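Local coordinates for De novo designed switch protein caging a hemagglutinin binder (sCageHA267_1S) (Synthetic construct, PDB 7CBC) that is a designed biosensor switch, a six-helix bundle that holds a hemagglutinin-binding domain caged and probably releases it when the switch opens, at residues 35-38 and 39-43; 101-104 and 105-108; 262-265 and 266-269; 285-289 and 290-294. All coordinates share one frame; numbering follows the deposited sequence.

Contact 1: 35-38 and 39-43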
loop_
_atom_site.group_PDB
_atom_site.type_symbol
_atom_site.label_atom_id
_atom_site.label_comp_id
_atom_site.label_asym_id
_atom_site.label_seq_id
_atom_site.Cartn_x
_atom_site.Cartn_y
_atom_site.Cartn_z
ATOM N N GLU A 35 7.481 -8.020 -13.515
ATOM C CA GLU A 35 7.754 -9.262 -14.224
ATOM C C GLU A 35 7.602 -9.077 -15.730
ATOM O O GLU A 35 8.422 -9.577 -16.513
ATOM C CB GLU A 35 6.819 -10.350 -13.694
ATOM C CG GLU A 35 7.203 -11.741 -14.103
ATOM C CD GLU A 35 6.384 -12.806 -13.411
ATOM O OE1 GLU A 35 5.616 -12.480 -12.458
ATOM O OE2 GLU A 35 6.527 -13.976 -13.831
ATOM N N LEU A 36 6.577 -8.324 -16.148
ATOM C CA LEU A 36 6.397 -8.002 -17.562
ATOM C C LEU A 36 7.503 -7.093 -18.077
ATOM O O LEU A 36 8.017 -7.293 -19.185
ATOM C CB LEU A 36 5.042 -7.339 -17.793
ATOM C CG LEU A 36 3.795 -8.154 -17.503
ATOM C CD1 LEU A 36 2.590 -7.395 -18.037
ATOM C CD2 LEU A 36 3.913 -9.536 -18.150
ATOM N N ASN A 37 7.850 -6.054 -17.316
ATOM C CA ASN A 37 8.880 -5.140 -17.798
ATOM C C ASN A 37 10.203 -5.866 -18.022
ATOM O O ASN A 37 10.871 -5.652 -19.043
ATOM C CB ASN A 37 9.058 -3.969 -16.838
ATOM C CG ASN A 37 9.940 -2.879 -17.418
ATOM O OD1 ASN A 37 9.486 -2.045 -18.206
ATOM N ND2 ASN A 37 11.215 -2.888 -17.043
ATOM N N LEU A 38 10.594 -6.739 -17.092
ATOM C CA LEU A 38 11.845 -7.462 -17.277
ATOM C C LEU A 38 11.781 -8.338 -18.517
ATOM O O LEU A 38 12.725 -8.365 -19.317
ATOM C CB LEU A 38 12.170 -8.293 -16.040
ATOM C CG LEU A 38 12.503 -7.438 -14.813
ATOM C CD1 LEU A 38 13.051 -8.311 -13.704
ATOM C CD2 LEU A 38 13.489 -6.321 -15.169
ATOM N N GLU A 39 10.663 -9.042 -18.702
ATOM C CA GLU A 39 10.480 -9.867 -19.887
ATOM C C GLU A 39 10.545 -9.037 -21.162
ATOM O O GLU A 39 11.125 -9.469 -22.164
ATOM C CB GLU A 39 9.147 -10.603 -19.805
ATOM C CG GLU A 39 9.117 -11.689 -18.757
ATOM C CD GLU A 39 9.332 -13.053 -19.365
ATOM O OE1 GLU A 39 8.965 -13.235 -20.549
ATOM O OE2 GLU A 39 9.872 -13.940 -18.666
ATOM N N LEU A 40 9.947 -7.846 -21.147
ATOM C CA LEU A 40 9.967 -7.005 -22.338
ATOM C C LEU A 40 11.380 -6.534 -22.660
ATOM O O LEU A 40 11.793 -6.520 -23.831
ATOM C CB LEU A 40 9.029 -5.820 -22.143
ATOM C CG LEU A 40 9.062 -4.819 -23.293
ATOM C CD1 LEU A 40 8.755 -5.519 -24.626
ATOM C CD2 LEU A 40 8.117 -3.647 -23.035
ATOM N N VAL A 41 12.139 -6.134 -21.637
ATOM C CA VAL A 41 13.529 -5.759 -21.868
ATOM C C VAL A 41 14.294 -6.923 -22.478
ATOM O O VAL A 41 15.079 -6.748 -23.419
ATOM C CB VAL A 41 14.182 -5.288 -20.559
ATOM C CG1 VAL A 41 15.670 -5.113 -20.764
ATOM C CG2 VAL A 41 13.556 -3.999 -20.113
ATOM N N TYR A 42 14.061 -8.134 -21.963
ATOM C CA TYR A 42 14.811 -9.295 -22.423
ATOM C C TYR A 42 14.543 -9.573 -23.897
ATOM O O TYR A 42 15.456 -9.951 -24.642
ATOM C CB TYR A 42 14.471 -10.514 -21.563
ATOM C CG TYR A 42 15.370 -11.710 -21.813
ATOM C CD1 TYR A 42 16.414 -12.018 -20.945
ATOM C CD2 TYR A 42 15.178 -12.531 -22.915
ATOM C CE1 TYR A 42 17.245 -13.112 -21.174
ATOM C CE2 TYR A 42 16.004 -13.610 -23.154
ATOM C CZ TYR A 42 17.027 -13.910 -22.280
ATOM O OH TYR A 42 17.837 -15.001 -22.531
ATOM N N LEU A 43 13.300 -9.380 -24.340
ATOM C CA LEU A 43 12.975 -9.629 -25.735
ATOM C C LEU A 43 13.477 -8.519 -26.643
ATOM O O LEU A 43 13.815 -8.781 -27.803
ATOM C CB LEU A 43 11.468 -9.809 -25.898
ATOM C CG LEU A 43 11.097 -11.202 -26.422
ATOM C CD1 LEU A 43 9.622 -11.260 -26.767
ATOM C CD2 LEU A 43 11.962 -11.606 -27.631
#

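Contact 2: 101-104 and 105-108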
loop_
_atom_site.group_PDB
_atom_site.type_symbol
_atom_site.label_atom_id
_atom_site.label_comp_id
_atom_site.label_asym_id
_atom_site.label_seq_id
_atom_site.Cartn_x
_atom_site.Cartn_y
_atom_site.Cartn_z
ATOM N N ALA A 101 -19.084 9.033 20.385
ATOM C CA ALA A 101 -19.101 7.938 19.421
ATOM C C ALA A 101 -19.208 8.462 17.993
ATOM O O ALA A 101 -18.504 7.991 17.096
ATOM C CB ALA A 101 -20.256 6.984 19.734
ATOM N N LYS A 102 -20.092 9.439 17.761
ATOM C CA LYS A 102 -20.261 9.965 16.409
ATOM C C LYS A 102 -19.022 10.730 15.956
ATOM O O LYS A 102 -18.661 10.698 14.776
ATOM C CB LYS A 102 -21.506 10.859 16.339
ATOM C CG LYS A 102 -22.836 10.116 16.529
ATOM C CD LYS A 102 -24.026 11.076 16.737
ATOM C CE LYS A 102 -24.393 11.833 15.452
ATOM N NZ LYS A 102 -25.683 12.592 15.569
ATOM N N LEU A 103 -18.362 11.429 16.881
ATOM C CA LEU A 103 -17.154 12.172 16.548
ATOM C C LEU A 103 -16.006 11.235 16.190
ATOM O O LEU A 103 -15.302 11.438 15.186
ATOM C CB LEU A 103 -16.764 13.053 17.724
ATOM C CG LEU A 103 -15.625 14.025 17.478
ATOM C CD1 LEU A 103 -16.091 15.060 16.478
ATOM C CD2 LEU A 103 -15.217 14.689 18.777
ATOM N N LEU A 104 -15.777 10.217 17.020
ATOM C CA LEU A 104 -14.736 9.247 16.711
ATOM C C LEU A 104 -14.999 8.594 15.360
ATOM O O LEU A 104 -14.103 8.521 14.512
ATOM C CB LEU A 104 -14.647 8.211 17.828
ATOM C CG LEU A 104 -14.148 8.843 19.129
ATOM C CD1 LEU A 104 -14.350 7.943 20.346
ATOM C CD2 LEU A 104 -12.684 9.199 18.945
ATOM N N LEU A 105 -16.249 8.183 15.118
ATOM C CA LEU A 105 -16.581 7.492 13.877
ATOM C C LEU A 105 -16.396 8.390 12.661
ATOM O O LEU A 105 -15.919 7.932 11.616
ATOM C CB LEU A 105 -18.008 6.960 13.925
ATOM C CG LEU A 105 -18.341 6.119 12.690
ATOM C CD1 LEU A 105 -17.563 4.785 12.710
ATOM C CD2 LEU A 105 -19.845 5.884 12.552
ATOM N N LYS A 106 -16.775 9.666 12.761
ATOM C CA LYS A 106 -16.479 10.569 11.648
ATOM C C LYS A 106 -14.978 10.662 11.413
ATOM O O LYS A 106 -14.517 10.742 10.265
ATOM C CB LYS A 106 -17.077 11.950 11.903
ATOM C CG LYS A 106 -16.600 13.037 10.934
ATOM C CD LYS A 106 -17.465 14.310 11.023
ATOM C CE LYS A 106 -17.200 15.131 12.299
ATOM N NZ LYS A 106 -15.917 15.900 12.238
ATOM N N ALA A 107 -14.192 10.639 12.489
ATOM C CA ALA A 107 -12.747 10.670 12.319
ATOM C C ALA A 107 -12.247 9.392 11.673
ATOM O O ALA A 107 -11.264 9.421 10.933
ATOM C CB ALA A 107 -12.054 10.895 13.661
ATOM N N ILE A 108 -12.907 8.265 11.928
ATOM C CA ILE A 108 -12.483 7.027 11.286
ATOM C C ILE A 108 -12.881 7.030 9.818
ATOM O O ILE A 108 -12.124 6.568 8.954
ATOM C CB ILE A 108 -13.072 5.823 12.034
ATOM C CG1 ILE A 108 -12.509 5.756 13.438
ATOM C CG2 ILE A 108 -12.771 4.515 11.319
ATOM C CD1 ILE A 108 -13.062 4.593 14.162
HETATM O O HOH W 1 -14.648 14.034 14.017
#

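Contact 3: 262-265 and 266-269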
loop_
_atom_site.group_PDB
_atom_site.type_symbol
_atom_site.label_atom_id
_atom_site.label_comp_id
_atom_site.label_asym_id
_atom_site.label_seq_id
_atom_site.Cartn_x
_atom_site.Cartn_y
_atom_site.Cartn_z
ATOM N N ILE A 262 13.611 -7.173 -3.611
ATOM C CA ILE A 262 12.940 -5.932 -3.247
ATOM C C ILE A 262 11.483 -6.203 -2.893
ATOM O O ILE A 262 10.992 -5.783 -1.834
ATOM C CB ILE A 262 13.079 -4.912 -4.391
ATOM C CG1 ILE A 262 14.469 -4.267 -4.352
ATOM C CG2 ILE A 262 11.966 -3.876 -4.342
ATOM C CD1 ILE A 262 14.991 -3.829 -5.724
ATOM N N VAL A 263 10.775 -6.924 -3.764
ATOM C CA VAL A 263 9.409 -7.334 -3.458
ATOM C C VAL A 263 9.367 -8.098 -2.137
ATOM O O VAL A 263 8.479 -7.882 -1.294
ATOM C CB VAL A 263 8.840 -8.165 -4.623
ATOM C CG1 VAL A 263 7.484 -8.736 -4.271
ATOM C CG2 VAL A 263 8.749 -7.318 -5.883
ATOM N N GLU A 264 10.340 -8.991 -1.929
ATOM C CA GLU A 264 10.414 -9.743 -0.682
ATOM C C GLU A 264 10.595 -8.821 0.516
ATOM O O GLU A 264 9.986 -9.039 1.570
ATOM C CB GLU A 264 11.558 -10.752 -0.741
ATOM C CG GLU A 264 11.244 -12.058 -1.442
ATOM C CD GLU A 264 12.491 -12.916 -1.590
ATOM O OE1 GLU A 264 12.574 -13.709 -2.554
ATOM O OE2 GLU A 264 13.402 -12.777 -0.742
ATOM N N ASP A 265 11.449 -7.794 0.384
ATOM C CA ASP A 265 11.606 -6.831 1.470
ATOM C C ASP A 265 10.274 -6.198 1.856
ATOM O O ASP A 265 10.041 -5.919 3.041
ATOM C CB ASP A 265 12.604 -5.749 1.080
ATOM C CG ASP A 265 14.045 -6.235 1.117
ATOM O OD1 ASP A 265 14.291 -7.452 1.315
ATOM O OD2 ASP A 265 14.936 -5.375 0.959
ATOM N N ALA A 266 9.379 -5.998 0.886
ATOM C CA ALA A 266 8.082 -5.408 1.181
ATOM C C ALA A 266 7.100 -6.435 1.752
ATOM O O ALA A 266 6.312 -6.102 2.644
ATOM C CB ALA A 266 7.510 -4.752 -0.073
ATOM N N GLU A 267 7.139 -7.681 1.255
ATOM C CA GLU A 267 6.267 -8.739 1.766
ATOM C C GLU A 267 6.492 -8.969 3.254
ATOM O O GLU A 267 5.551 -9.262 3.998
ATOM C CB GLU A 267 6.509 -10.045 0.992
ATOM C CG GLU A 267 5.692 -10.218 -0.298
ATOM C CD GLU A 267 6.270 -11.278 -1.243
ATOM O OE1 GLU A 267 5.588 -11.653 -2.231
ATOM O OE2 GLU A 267 7.416 -11.729 -1.004
ATOM N N ARG A 268 7.735 -8.812 3.712
ATOM C CA ARG A 268 8.063 -9.151 5.091
ATOM C C ARG A 268 7.503 -8.136 6.089
ATOM O O ARG A 268 7.253 -8.489 7.249
ATOM C CB ARG A 268 9.576 -9.288 5.236
ATOM C CG ARG A 268 10.123 -10.587 4.662
ATOM C CD ARG A 268 11.491 -10.914 5.232
ATOM N NE ARG A 268 12.524 -10.076 4.638
ATOM C CZ ARG A 268 13.000 -8.964 5.189
ATOM N NH1 ARG A 268 12.534 -8.561 6.362
ATOM N NH2 ARG A 268 13.946 -8.262 4.565
ATOM N N GLY A 269 7.296 -6.889 5.672
ATOM C CA GLY A 269 6.637 -5.915 6.523
ATOM C C GLY A 269 5.134 -6.004 6.357
ATOM O O GLY A 269 4.529 -7.016 6.720
#

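Contact 4: 285-289 and 290-294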
loop_
_atom_site.group_PDB
_atom_site.type_symbol
_atom_site.label_atom_id
_atom_site.label_comp_id
_atom_site.label_asym_id
_atom_site.label_seq_id
_atom_site.Cartn_x
_atom_site.Cartn_y
_atom_site.Cartn_z
ATOM N N PHE A 285 -7.136 -1.626 26.672
ATOM C CA PHE A 285 -8.517 -1.316 27.007
ATOM C C PHE A 285 -9.149 -2.324 27.966
ATOM O O PHE A 285 -10.330 -2.182 28.279
ATOM C CB PHE A 285 -9.364 -1.218 25.735
ATOM C CG PHE A 285 -9.072 -0.000 24.906
ATOM C CD1 PHE A 285 -9.484 1.255 25.330
ATOM C CD2 PHE A 285 -8.396 -0.108 23.706
ATOM C CE1 PHE A 285 -9.232 2.382 24.582
ATOM C CE2 PHE A 285 -8.134 1.027 22.945
ATOM C CZ PHE A 285 -8.554 2.279 23.396
ATOM N N GLY A 286 -8.418 -3.335 28.429
ATOM C CA GLY A 286 -8.954 -4.251 29.419
ATOM C C GLY A 286 -9.709 -5.451 28.887
ATOM O O GLY A 286 -10.430 -6.105 29.659
ATOM N N TYR A 287 -9.578 -5.755 27.600
ATOM C CA TYR A 287 -10.187 -6.946 27.022
ATOM C C TYR A 287 -9.663 -8.206 27.705
ATOM O O TYR A 287 -8.490 -8.289 28.081
ATOM C CB TYR A 287 -9.863 -7.038 25.519
ATOM C CG TYR A 287 -10.719 -6.201 24.575
ATOM C CD1 TYR A 287 -10.872 -4.826 24.755
ATOM C CD2 TYR A 287 -11.349 -6.790 23.484
ATOM C CE1 TYR A 287 -11.650 -4.064 23.867
ATOM C CE2 TYR A 287 -12.130 -6.044 22.597
ATOM C CZ TYR A 287 -12.273 -4.687 22.783
ATOM O OH TYR A 287 -13.036 -3.964 21.881
ATOM N N SER A 288 -10.540 -9.204 27.833
ATOM C CA SER A 288 -10.146 -10.554 28.207
ATOM C C SER A 288 -9.620 -11.303 26.986
ATOM O O SER A 288 -9.840 -10.899 25.843
ATOM C CB SER A 288 -11.326 -11.313 28.791
ATOM O OG SER A 288 -12.311 -11.518 27.788
ATOM N N GLU A 289 -8.947 -12.433 27.233
ATOM C CA GLU A 289 -8.358 -13.193 26.130
ATOM C C GLU A 289 -9.411 -13.615 25.114
ATOM O O GLU A 289 -9.194 -13.498 23.901
ATOM C CB GLU A 289 -7.616 -14.411 26.663
ATOM C CG GLU A 289 -6.389 -14.050 27.482
ATOM C CD GLU A 289 -5.432 -15.213 27.625
ATOM O OE1 GLU A 289 -5.776 -16.326 27.171
ATOM O OE2 GLU A 289 -4.333 -15.012 28.185
ATOM N N GLU A 290 -10.561 -14.098 25.588
ATOM C CA GLU A 290 -11.655 -14.430 24.681
ATOM C C GLU A 290 -12.071 -13.212 23.870
ATOM O O GLU A 290 -12.350 -13.316 22.670
ATOM C CB GLU A 290 -12.849 -14.985 25.470
ATOM C CG GLU A 290 -12.461 -15.916 26.608
ATOM C CD GLU A 290 -12.248 -15.193 27.942
ATOM O OE1 GLU A 290 -13.248 -14.933 28.659
ATOM O OE2 GLU A 290 -11.081 -14.889 28.280
ATOM N N GLN A 291 -12.095 -12.039 24.502
ATOM C CA GLN A 291 -12.488 -10.834 23.786
ATOM C C GLN A 291 -11.422 -10.407 22.788
ATOM O O GLN A 291 -11.747 -9.883 21.717
ATOM C CB GLN A 291 -12.779 -9.716 24.777
ATOM C CG GLN A 291 -14.026 -9.954 25.564
ATOM C CD GLN A 291 -14.136 -9.016 26.741
ATOM O OE1 GLN A 291 -13.128 -8.533 27.270
ATOM N NE2 GLN A 291 -15.363 -8.716 27.132
ATOM N N ILE A 292 -10.148 -10.610 23.125
ATOM C CA ILE A 292 -9.080 -10.291 22.186
ATOM C C ILE A 292 -9.097 -11.257 21.009
ATOM O O ILE A 292 -8.946 -10.847 19.850
ATOM C CB ILE A 292 -7.725 -10.287 22.908
ATOM C CG1 ILE A 292 -7.665 -9.094 23.853
ATOM C CG2 ILE A 292 -6.591 -10.203 21.905
ATOM C CD1 ILE A 292 -6.479 -9.083 24.752
ATOM N N LYS A 293 -9.292 -12.552 21.277
ATOM C CA LYS A 293 -9.317 -13.502 20.169
ATOM C C LYS A 293 -10.533 -13.286 19.271
ATOM O O LYS A 293 -10.442 -13.490 18.054
ATOM C CB LYS A 293 -9.266 -14.938 20.697
ATOM C CG LYS A 293 -7.969 -15.257 21.445
ATOM C CD LYS A 293 -7.680 -16.756 21.506
ATOM C CE LYS A 293 -6.705 -17.190 20.407
ATOM N NZ LYS A 293 -7.371 -17.535 19.121
ATOM N N GLU A 294 -11.667 -12.858 19.839
ATOM C CA GLU A 294 -12.816 -12.523 19.004
ATOM C C GLU A 294 -12.535 -11.274 18.177
ATOM O O GLU A 294 -12.981 -11.163 17.027
ATOM C CB GLU A 294 -14.063 -12.327 19.868
ATOM C CG GLU A 294 -15.372 -12.278 19.071
ATOM C CD GLU A 294 -16.467 -11.474 19.760
ATOM O OE1 GLU A 294 -16.495 -11.443 21.013
ATOM O OE2 GLU A 294 -17.303 -10.871 19.045
HETATM O O HOH W 2 -14.777 -12.465 28.447
#

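Contact 1: 35-38 and 39-43
Val41 sits one turn after Asn37 on the same helix, and its side chain lies against both the backbone and the amide of that residue. From the branch point outward, CB of Val41 rests beside the carbonyl O of Leu38, 3.6 Å away. CG2 is the branch that does the touching: it meets the carbonyl O of Asn37 at 3.3 Å and, from the same side, ND2 of the Asn37 amide at 4.0 Å. CG1, anti to the backbone N (chi1 171°), is directed away from this pair, so of the two methyls it is CG2 that reaches Asn37. The Asn37 carbonyl is also the acceptor for the backbone N of Val41, at 2.9 Å and nearly straight at 168°, so one oxygen takes a hydrogen bond and a methyl together. On the outer face, Glu39 folds back toward Glu35: its CG lies 3.2 Å from the Glu35 carbonyl O, while the bend at chi2 carries the carboxylate off. The two acid groups stay apart, with OE2 of Glu35 5.9 Å from OE2 of Glu39, and OE1 of Glu35 is paired with Arg32 in a salt bridge. In helix 3-46, buried Asn37 meets Asn133 of helix 99-142 and Asn232 of helix 195-239, a polar asparagine cluster in the apolar bundle interior; Leu40 and Val41 pack on Val137, Leu38 and Val41 on Leu235, and Tyr42 leans on Ile252 of helix 245-268.

Contact 2: 101-104 and 105-108
Ala107 packs its methyl into the preceding turn, with CB 3.2 Å from the carbonyl O of Leu104, and this is the tight part of the contact. That oxygen also accepts the backbone N of Ile108 at 2.9 Å, the donor lying in the carbonyl plane although the N-H is bent to 140°. CG1 of Ile108 comes down beside the same oxygen at 3.4 Å, placed there because it is anti to its own carbonyl carbon (chi1 -65°). Small and branched side chains thus close over the Leu104 carbonyl.

The Lys106 side is looser. Its chain starts out straight, then bends at chi3 and chi4, which brings CE within 4.3 Å of CD1 of Leu103 and leaves NZ beside the Leu103 side chain, within reach of a water. That water completes the loop: it accepts from NZ of Lys106 at 2.9 Å and donates to the carbonyl O of Leu103, an oxygen already bonded to the backbone N of Ala107. NZ also has a long, weak ion pair with Glu110.

Inside the bundle, Leu104 reaches Leu8 of helix 3-46 and Leu203 of helix 195-239, Leu105 lies on Ala89 of helix 50-93, and Leu103 packs against Leu188 and Ile189 of helix 146-190.

Contact 3: 262-265 and 266-269
Arg268 and Asp265 run side by side and point the same way, joined by a salt bridge from NH2 of Arg268 to OD1 of Asp265. At 3.4 Å, with the N-H bent to 131°, its hydrogen bond is weak, and the carboxylate and guanidinium planes stand 67° apart, far from a flat two-pronged pairing. The bend of the arginine at chi3 (-76°) swings the guanidinium back toward the aspartate, while its CG rests 3.5 Å from the carbonyl O of Glu264. On another face of the helix, Glu267 crosses obliquely over Val263 and Glu264. Its OE2 lies 3.6 Å from CA of Glu264 and its OE1 4.0 Å from CG1 of Val263, so the carboxylate meets carbon rather than a charged partner.

Behind the side chains, the backbone sets their spacing. The N of Glu267 bonds to the O of Val263 at 2.9 Å, and the N of Arg268 to the O of Glu264 at 3.1 Å. Further out, Ala266 and Glu267 touch Leu27 of helix 3-46, and Ile262 packs on helix 195-239. Thr272 OG1 hydrogen-bonds the carbonyls of Arg268 and Gly269. This is the C-terminal part of helix 245-268: a weak i to i+3 salt bridge near a helix end that gives way to a glycine linker.

Contact 4: 285-289 and 290-294
Ser288 and Gln291 bond to each other reciprocally across the first turn of helix 289-298. The backbone N of Ser288 gives a nearly straight bond to OE1 of Gln291, 2.7 Å long with an N-H angle of 173°, tilted 21° from the amide's carbonyl plane. In return the backbone N of Gln291 reaches OG of Ser288, weakly, at 3.3 Å. OG can do this because it stands between the backbone N and the carbonyl carbon (chi1 66°), turned in over the helix start. A water bridges OG to OE1 of Glu290, to which it donates.

The apolar contacts adjoin the box. CB of Tyr287 meets CG1 of Ile292 at 3.4 Å, and CD2 of its ring lies 3.5 Å from CB of Gln291, the two side chains crossing at about a right angle. The ring also has a cation-pi partner in Arg6, and Ile292 continues onto Val310 and Ala282.

Among the charges, OE1 of Glu289 is held by Arg314 in a salt bridge. With an alanine in place of Gln291, the backbone N of Ser288 would probably lose its side-chain acceptor, leaving the capping box with only its weaker half. The chemistry is that of an N-capped helix start: serine as N-cap, glutamine closing the box, and acids in the first turn whose charges would probably suit the helix dipole, following a Schellman turn at Gly286.

How the contacts relate
Contact 2 is the most buried of the four, and contacts 1, 3 and 4 are partly buried. Contacts 1 and 2 lie on opposite sides of the chain's centre, their centres about 47 Å apart, yet both are turns within long bundle helices, near an end of each, in which leucines, and in contact 1 a valine, pack against helix 195-239. Contact 1 and contact 3 sit closer, about 8 Å between nearest atoms, on helices 3-46 and 245-268. Contact 3 has a weak surface salt bridge before a glycine linker, and contact 4 a capping box in the small helical domain beyond it. Contact 1 mixes a buried asparagine with surface acids; in contact 2 two lysines, one with a bridging water, edge an otherwise apolar turn.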